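Local coordinates for RNA methyltransferase, TrmH family (Porphyromonas gingivalis, PDB 2I6D), which probably methylates RNA, as a knotted SPOUT-class methyltransferase of the TrmH family that would take its methyl group from S-adenosylmethionine, at residues Y43-V49 against P86-D92; G186-A192 against R223-P227. All coordinates share one frame; numbering follows the deposited sequence. Where two conformers were deposited one is given.

Contact 1: residues Y43-V49 against P86-D92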
# COMPACT_ATOMS: atom_id res chain seq x y z
N TYR A 43 -3.91 -9.61 -9.93
CA TYR A 43 -2.47 -9.65 -10.18
C TYR A 43 -2.20 -10.86 -11.02
O TYR A 43 -2.95 -11.82 -10.98
CB TYR A 43 -1.67 -9.75 -8.86
CG TYR A 43 -1.73 -8.46 -8.11
CD1 TYR A 43 -0.75 -7.48 -8.29
CD2 TYR A 43 -2.81 -8.20 -7.26
CE1 TYR A 43 -0.83 -6.28 -7.62
CE2 TYR A 43 -2.93 -6.98 -6.61
CZ TYR A 43 -1.93 -6.03 -6.78
OH TYR A 43 -2.03 -4.83 -6.12
N ARG A 44 -1.11 -10.78 -11.78
CA ARG A 44 -0.74 -11.84 -12.69
C ARG A 44 0.09 -12.85 -11.92
O ARG A 44 1.21 -12.55 -11.54
CB ARG A 44 0.09 -11.27 -13.83
CG ARG A 44 -0.12 -11.93 -15.17
CD ARG A 44 0.41 -13.33 -15.17
NE ARG A 44 0.38 -13.91 -16.52
CZ ARG A 44 0.77 -15.15 -16.81
NH1 ARG A 44 0.71 -15.58 -18.08
NH2 ARG A 44 1.24 -15.95 -15.84
N CYS A 45 -0.45 -14.04 -11.72
CA CYS A 45 0.26 -15.07 -10.97
C CYS A 45 1.24 -15.86 -11.86
O CYS A 45 0.86 -16.40 -12.90
CB CYS A 45 -0.73 -15.98 -10.26
SG CYS A 45 0.11 -17.25 -9.28
N ARG A 46 2.51 -15.90 -11.43
CA ARG A 46 3.63 -16.56 -12.11
C ARG A 46 3.84 -17.98 -11.55
O ARG A 46 4.23 -18.90 -12.26
CB ARG A 46 4.87 -15.69 -11.79
CG ARG A 46 6.17 -15.98 -12.52
CD ARG A 46 7.12 -14.79 -12.30
NE ARG A 46 8.53 -15.12 -12.50
CZ ARG A 46 9.52 -14.23 -12.56
NH1 ARG A 46 10.77 -14.63 -12.75
NH2 ARG A 46 9.26 -12.94 -12.44
N MSE A 47 3.64 -18.10 -10.24
CA MSE A 47 3.93 -19.33 -9.53
C MSE A 47 3.02 -19.44 -8.30
O MSE A 47 2.73 -18.44 -7.65
CB MSE A 47 5.40 -19.33 -9.11
CG MSE A 47 5.78 -20.41 -8.12
SE MSE A 47 7.74 -20.60 -7.96
CE MSE A 47 8.00 -21.96 -9.32
N LEU A 48 2.57 -20.66 -8.02
CA LEU A 48 1.70 -20.92 -6.87
C LEU A 48 2.15 -22.24 -6.27
O LEU A 48 2.17 -23.27 -6.93
CB LEU A 48 0.24 -20.98 -7.30
CG LEU A 48 -0.78 -21.12 -6.18
CD1 LEU A 48 -0.75 -19.88 -5.25
CD2 LEU A 48 -2.18 -21.31 -6.77
N VAL A 49 2.54 -22.20 -5.00
CA VAL A 49 3.17 -23.36 -4.33
C VAL A 49 2.36 -23.58 -3.06
O VAL A 49 2.14 -22.64 -2.28
CB VAL A 49 4.61 -23.00 -4.00
CG1 VAL A 49 5.22 -23.99 -3.07
CG2 VAL A 49 5.43 -22.94 -5.29
N PRO A 86 0.74 -22.67 4.54
CA PRO A 86 1.17 -23.54 3.43
C PRO A 86 0.71 -23.16 2.02
O PRO A 86 0.24 -24.02 1.27
CB PRO A 86 0.62 -24.93 3.84
CG PRO A 86 -0.47 -24.65 4.77
CD PRO A 86 -0.37 -23.26 5.31
N LEU A 87 0.85 -21.88 1.66
CA LEU A 87 0.52 -21.41 0.33
C LEU A 87 1.33 -20.13 0.09
O LEU A 87 1.31 -19.21 0.91
CB LEU A 87 -1.00 -21.12 0.23
CG LEU A 87 -1.55 -20.77 -1.15
CD1 LEU A 87 -1.46 -21.98 -2.09
CD2 LEU A 87 -3.02 -20.26 -0.99
N MSE A 88 2.06 -20.09 -1.02
CA MSE A 88 2.84 -18.92 -1.36
C MSE A 88 2.66 -18.71 -2.85
O MSE A 88 2.85 -19.64 -3.64
CB MSE A 88 4.32 -19.15 -0.99
CG MSE A 88 5.21 -17.91 -1.14
SE MSE A 88 6.97 -18.24 -0.27
CE MSE A 88 7.77 -16.45 -0.56
N ALA A 89 2.27 -17.49 -3.23
CA ALA A 89 2.07 -17.12 -4.64
C ALA A 89 3.15 -16.15 -5.05
O ALA A 89 3.61 -15.35 -4.25
CB ALA A 89 0.65 -16.48 -4.83
N VAL A 90 3.55 -16.18 -6.32
CA VAL A 90 4.40 -15.15 -6.86
C VAL A 90 3.58 -14.44 -7.92
O VAL A 90 3.05 -15.09 -8.84
CB VAL A 90 5.70 -15.71 -7.46
CG1 VAL A 90 6.50 -14.56 -8.10
CG2 VAL A 90 6.57 -16.40 -6.37
N PHE A 91 3.46 -13.12 -7.79
CA PHE A 91 2.73 -12.28 -8.75
C PHE A 91 3.69 -11.35 -9.43
O PHE A 91 4.71 -10.96 -8.85
CB PHE A 91 1.70 -11.42 -8.03
CG PHE A 91 0.58 -12.19 -7.41
CD1 PHE A 91 -0.41 -12.80 -8.20
CD2 PHE A 91 0.47 -12.26 -6.02
CE1 PHE A 91 -1.46 -13.52 -7.60
CE2 PHE A 91 -0.61 -12.95 -5.42
CZ PHE A 91 -1.56 -13.58 -6.22
N ASP A 92 3.33 -10.94 -10.65
CA ASP A 92 4.02 -9.86 -11.32
C ASP A 92 3.82 -8.55 -10.58
O ASP A 92 2.69 -8.20 -10.19
CB ASP A 92 3.46 -9.68 -12.74
CG ASP A 92 3.94 -10.73 -13.72
OD1 ASP A 92 4.78 -11.60 -13.35
OD2 ASP A 92 3.48 -10.67 -14.87
O HOH W 1 0.42 -8.34 -11.63
O HOH W 2 7.38 -11.53 -13.16
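Phe91 and Tyr43 bring their rings together at a slant, planes 54° apart. Tyr43 touches chiefly through its CB, which sits 3.4 Å from CD1 of Phe91, while the backbone of Arg44 lies in plane at the edge of the Phe91 ring. The carbonyl O of Asp92 lies at the edge of the Tyr43 ring. Cys45 meets Phe91 through its CB, 3.7 Å from CE1. Its SG, anti to the backbone N (chi1 -179°), stands obliquely to the same ring, 5.0 Å from the centroid.

From the rings onward the two chains run antiparallel. Asp92 N bonds to Arg44 O, and a water bridges Arg44 N and Asp92 O. Then comes a classic beta bulge: Arg46 and Met47 both face Val90, whose O takes a 2.8 Å bond from Arg46 N and a weak one from Met47 N. Val90 N returns a bond to Met47 O, and Val49 and Met88 close a hydrogen-bonded pair with two more. Leu48 CD1 touches Ala89 CB at 3.7 Å and Leu87 CD1 at 3.9 Å. The carboxylate of Asp92 runs alongside Arg44 without a salt bridge; the guanidinium of Arg44 pairs with Asp63, that of Arg46 with Glu25.

These are central strands of the four-stranded sheet in the putative substrate-binding domain, with 27-31 flanking 87-92 and 65-69 flanking 45-51. Helix 7-15 packs on the Met47 and Val90 face through Gln9, Phe12 and Leu13; helix 52-56 meets Leu48 and Leu87 through Leu55 on the other.

Contact 2: residues G186-A192 against R223-P227; sequences GQSLYEA and RLTIP
Ala192 CB rests on Leu224 CD2 at 3.6 Å, and these two, with the buried Leu189, make the tightly packed part of the contact. Leu189 is modelled in two conformers; in one of them CG lies between the backbone N and the carbonyl carbon (chi1 89°), directing CD2 toward Ile226 and Pro227, whose CD it crosses at about a right angle.

Parallel strand bonding holds the backbones: Gln187 N to Arg223 O, Thr225 N to Gln187 O, and Leu189 N to Thr225 O at 2.9 Å. Just beyond, Ser188 OG accepts from Tyr190 N in an ST turn as the chain leaves the strand.

The fit is looser toward the exposed rim, where Tyr190 CE2 comes within 3.9 Å of Pro227 CD. Gln187 and Arg223 also lie on the solvent side. There a water joins Gln187 OE1 to Arg223 O, while the Arg223 guanidinium turns to Asp185 O and the Phe183 ring.

Strand 187-188 is the outermost of the parallel methyltransferase-domain sheet, beside 222-225, which has 179-182 on its other side. Helix 242-255 packs against the contact, Leu249 on Leu189, Trp253 on Leu224 and Ile248 on Ile226.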
# COMPACT_ATOMS: atom_id res chain seq x y z
N GLY A 186 -2.68 24.88 10.46
CA GLY A 186 -3.47 24.95 9.24
C GLY A 186 -4.93 25.15 9.59
O GLY A 186 -5.26 25.39 10.74
N GLN A 187 -5.80 25.04 8.60
CA GLN A 187 -7.24 25.15 8.85
C GLN A 187 -7.79 23.88 9.51
O GLN A 187 -7.50 22.79 9.06
CB GLN A 187 -7.96 25.35 7.52
CG GLN A 187 -9.47 25.51 7.69
CD GLN A 187 -10.13 25.97 6.41
OE1 GLN A 187 -9.70 25.63 5.32
NE2 GLN A 187 -11.21 26.74 6.56
N SER A 188 -8.61 24.03 10.56
CA SER A 188 -9.28 22.86 11.14
C SER A 188 -9.97 22.07 10.04
O SER A 188 -10.72 22.64 9.25
CB SER A 188 -10.32 23.25 12.18
OG SER A 188 -11.10 22.11 12.51
N LEU A 189 -9.74 20.76 10.00
CA LEU A 189 -10.40 19.88 9.02
C LEU A 189 -11.93 19.88 9.15
O LEU A 189 -12.63 19.54 8.19
CB LEU A 189 -9.87 18.43 9.10
CG LEU A 189 -10.54 17.42 10.05
CD1 LEU A 189 -10.26 15.99 9.64
CD2 LEU A 189 -10.10 17.65 11.48
N TYR A 190 -12.43 20.23 10.32
CA TYR A 190 -13.88 20.35 10.52
C TYR A 190 -14.48 21.61 9.92
O TYR A 190 -15.67 21.65 9.66
CB TYR A 190 -14.23 20.26 12.01
CG TYR A 190 -13.64 19.03 12.64
CD1 TYR A 190 -13.79 17.77 12.06
CD2 TYR A 190 -12.91 19.12 13.81
CE1 TYR A 190 -13.21 16.63 12.63
CE2 TYR A 190 -12.35 17.99 14.40
CZ TYR A 190 -12.49 16.76 13.79
OH TYR A 190 -11.91 15.65 14.41
N GLU A 191 -13.64 22.63 9.70
CA GLU A 191 -14.09 23.90 9.14
C GLU A 191 -13.84 24.02 7.63
O GLU A 191 -14.42 24.88 6.97
CB GLU A 191 -13.43 25.08 9.87
CG GLU A 191 -13.66 25.07 11.37
CD GLU A 191 -13.00 26.24 12.11
OE1 GLU A 191 -12.09 26.90 11.57
OE2 GLU A 191 -13.40 26.47 13.26
N ALA A 192 -12.96 23.19 7.09
CA ALA A 192 -12.60 23.29 5.70
C ALA A 192 -13.74 22.72 4.86
O ALA A 192 -14.24 21.66 5.18
CB ALA A 192 -11.29 22.52 5.44
N ARG A 223 -3.89 23.73 3.53
CA ARG A 223 -3.37 23.07 4.74
C ARG A 223 -4.49 22.73 5.71
O ARG A 223 -5.27 23.61 6.06
CB ARG A 223 -2.37 23.97 5.47
CG ARG A 223 -1.15 24.28 4.70
CD ARG A 223 -0.33 25.35 5.46
NE ARG A 223 1.07 25.00 5.31
CZ ARG A 223 1.88 24.61 6.28
NH1 ARG A 223 3.13 24.32 5.97
NH2 ARG A 223 1.47 24.53 7.56
N LEU A 224 -4.52 21.48 6.16
CA LEU A 224 -5.49 20.99 7.12
C LEU A 224 -4.81 20.57 8.42
O LEU A 224 -3.69 20.03 8.43
CB LEU A 224 -6.23 19.75 6.56
CG LEU A 224 -6.92 19.95 5.19
CD1 LEU A 224 -7.56 18.64 4.75
CD2 LEU A 224 -8.00 21.05 5.32
N THR A 225 -5.52 20.76 9.52
CA THR A 225 -5.02 20.34 10.82
C THR A 225 -6.14 19.60 11.54
O THR A 225 -7.32 19.93 11.38
CB THR A 225 -4.58 21.56 11.65
OG1 THR A 225 -3.67 22.35 10.88
CG2 THR A 225 -3.87 21.12 12.91
N ILE A 226 -5.77 18.62 12.36
CA ILE A 226 -6.69 18.00 13.29
C ILE A 226 -6.44 18.65 14.64
O ILE A 226 -5.39 18.44 15.26
CB ILE A 226 -6.45 16.47 13.39
CG1 ILE A 226 -6.55 15.82 11.99
CG2 ILE A 226 -7.42 15.84 14.41
CD1 ILE A 226 -6.00 14.38 11.95
N PRO A 227 -7.41 19.42 15.13
CA PRO A 227 -7.19 20.21 16.34
C PRO A 227 -6.99 19.32 17.58
O PRO A 227 -7.66 18.29 17.73
CB PRO A 227 -8.50 21.01 16.49
CG PRO A 227 -9.25 20.82 15.19
CD PRO A 227 -8.78 19.56 14.58
O HOH W 3 -7.11 24.90 4.33

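From the N terminus, the chain first builds helix 7-15 and strand 27-31, then enters contact 1 at 43-49. The 36 residues after it, including helix 52-56 and strand 65-69, form a loop that contact 1 closes when 86-92 returns antiparallel. From there the chain passes into the methyltransferase sheet and lays down strands 104-109, 131-134, 158-161 and 179-182 before reaching 186-192. A second loop, carrying strand 201-206 and helix 214-217, is closed by contact 2 at 223-227. The loops follow in series, neither nesting nor crossing. Contact 1 joins central strands and contact 2 adds an edge strand, in two sheets whose contact centres lie about 43 Å apart.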